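PDB 4H41: putative alpha-L-fucosidase from Bacteroides thetaiotaomicron, which probably hydrolyses alpha-L-fucosidic bonds in host glycans, although this TIM-barrel protein belongs to a family of unknown function. Local coordinates for residues E135-D138 with N139-I143. Sequence-based numbering, arbitrary orientation.
Sequences EIED and NKYVI
Asp-138 O receives two backbone N-H groups, a sound bond of 3.0 Å from Val-142 N and a weak one from Tyr-141 N, while CG2 of Val-142 lies 3.4 Å from the same oxygen. Two residues earlier, Lys-140 N binds Ile-136 O at 3.1 Å and, weakly, Glu-137 O. For Glu-135 O the donor is a side chain, Asn-139 ND2 at 3.0 Å, with the oxygen near the plane of the Asn-139 amide. With CG beside its own backbone N (chi1 -83°), Asn-139 turns this amide back along the helix, and OD1 accepts Tyr-121 N, so both ends of the buried amide are bonded and its flip is fixed. The extended Lys-140 chain runs past Ile-136, CE 3.6 Å from CG2; Ile-136 also packs on Ala-176 of helix 173-187 and lines a pocket holding a PG6 molecule, probably from the crystallisation liquor. The Tyr-141 ring turns its CD2 edge to Glu-137 O. Asp-138 uses OD2 for a salt bridge to Arg-125 and OD1 for a hydrogen bond with Tyr-88 OH, whose ring stacks on Tyr-141; Glu-135 binds the backbone N of Ser-123 and Tyr-126. Two buried carboxylates and an amide thus tie residues 135-139 to residues 121-126, after barrel strand 115-119, and to Tyr-88.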
loop_
_atom_site.group_PDB
_atom_site.type_symbol
_atom_site.label_atom_id
_atom_site.label_comp_id
_atom_site.label_asym_id
_atom_site.label_seq_id
_atom_site.Cartn_x
_atom_site.Cartn_y
_atom_site.Cartn_z
ATOM N N GLU B 135 -25.410 -3.969 -19.954
ATOM C CA GLU B 135 -25.808 -3.805 -18.556
ATOM C C GLU B 135 -27.306 -3.603 -18.360
ATOM O O GLU B 135 -27.795 -3.645 -17.227
ATOM C CB GLU B 135 -25.030 -2.632 -17.964
ATOM C CG GLU B 135 -23.510 -2.840 -17.969
ATOM C CD GLU B 135 -23.072 -4.096 -17.238
ATOM O OE1 GLU B 135 -23.774 -4.495 -16.282
ATOM O OE2 GLU B 135 -22.134 -4.771 -17.713
ATOM N N ILE B 136 -28.043 -3.388 -19.436
ATOM C CA ILE B 136 -29.470 -3.107 -19.317
ATOM C C ILE B 136 -30.260 -4.295 -18.760
ATOM O O ILE B 136 -31.061 -4.098 -17.848
ATOM C CB ILE B 136 -30.066 -2.693 -20.685
ATOM C CG1 ILE B 136 -29.383 -1.415 -21.257
ATOM C CG2 ILE B 136 -31.587 -2.454 -20.540
ATOM C CD1 ILE B 136 -29.666 -1.204 -22.699
ATOM N N GLU B 137 -30.091 -5.500 -19.335
ATOM C CA GLU B 137 -30.963 -6.630 -19.018
ATOM C C GLU B 137 -31.007 -7.015 -17.546
ATOM O O GLU B 137 -32.113 -7.119 -17.009
ATOM C CB GLU B 137 -30.619 -7.857 -19.849
ATOM C CG GLU B 137 -31.679 -8.946 -19.749
ATOM C CD GLU B 137 -31.720 -9.904 -20.921
ATOM O OE1 GLU B 137 -30.639 -10.215 -21.473
ATOM O OE2 GLU B 137 -32.833 -10.353 -21.280
ATOM N N ASP B 138 -29.875 -7.244 -16.901
ATOM C CA ASP B 138 -29.894 -7.642 -15.463
ATOM C C ASP B 138 -30.492 -6.543 -14.613
ATOM O O ASP B 138 -31.201 -6.838 -13.661
ATOM C CB ASP B 138 -28.505 -7.976 -14.937
ATOM C CG ASP B 138 -27.878 -9.238 -15.511
ATOM O OD1 ASP B 138 -28.622 -10.147 -15.915
ATOM O OD2 ASP B 138 -26.668 -9.261 -15.664
ATOM N N ASN B 139 -30.235 -5.257 -14.971
ATOM C CA ASN B 139 -30.786 -4.163 -14.193
ATOM C C ASN B 139 -32.300 -4.068 -14.357
ATOM O O ASN B 139 -32.925 -3.588 -13.428
ATOM C CB ASN B 139 -30.125 -2.854 -14.476
ATOM C CG ASN B 139 -28.865 -2.736 -13.687
ATOM O OD1 ASN B 139 -28.889 -2.720 -12.428
ATOM N ND2 ASN B 139 -27.738 -2.778 -14.362
ATOM N N LYS B 140 -32.907 -4.594 -15.447
ATOM C CA LYS B 140 -34.368 -4.626 -15.519
ATOM C C LYS B 140 -34.953 -5.414 -14.349
ATOM O O LYS B 140 -35.965 -5.000 -13.779
ATOM C CB LYS B 140 -34.876 -5.224 -16.837
ATOM C CG LYS B 140 -34.474 -4.443 -18.060
ATOM C CD LYS B 140 -35.329 -4.804 -19.241
ATOM C CE LYS B 140 -34.750 -4.188 -20.487
ATOM N NZ LYS B 140 -35.679 -4.225 -21.645
ATOM N N TYR B 141 -34.319 -6.524 -13.984
ATOM C CA TYR B 141 -34.777 -7.367 -12.879
ATOM C C TYR B 141 -34.382 -6.783 -11.545
ATOM O O TYR B 141 -35.182 -6.816 -10.620
ATOM C CB TYR B 141 -34.202 -8.777 -13.001
ATOM C CG TYR B 141 -34.703 -9.487 -14.226
ATOM C CD1 TYR B 141 -35.901 -10.196 -14.205
ATOM C CD2 TYR B 141 -34.020 -9.399 -15.429
ATOM C CE1 TYR B 141 -36.375 -10.848 -15.340
ATOM C CE2 TYR B 141 -34.491 -10.026 -16.575
ATOM C CZ TYR B 141 -35.675 -10.747 -16.531
ATOM O OH TYR B 141 -36.141 -11.363 -17.668
ATOM N N VAL B 142 -33.153 -6.245 -11.436
ATOM C CA VAL B 142 -32.657 -5.659 -10.190
ATOM C C VAL B 142 -33.505 -4.465 -9.786
ATOM O O VAL B 142 -33.929 -4.390 -8.629
ATOM C CB VAL B 142 -31.156 -5.295 -10.288
ATOM C CG1 VAL B 142 -30.706 -4.399 -9.122
ATOM C CG2 VAL B 142 -30.286 -6.563 -10.359
ATOM N N ILE B 143 -33.704 -3.508 -10.699
ATOM C CA ILE B 143 -34.538 -2.346 -10.408
ATOM C C ILE B 143 -35.928 -2.789 -9.921
ATOM O O ILE B 143 -36.390 -2.281 -8.912
ATOM C CB ILE B 143 -34.627 -1.407 -11.638
ATOM C CG1 ILE B 143 -33.231 -0.785 -11.941
ATOM C CG2 ILE B 143 -35.683 -0.280 -11.429
ATOM C CD1 ILE B 143 -33.082 -0.217 -13.420
#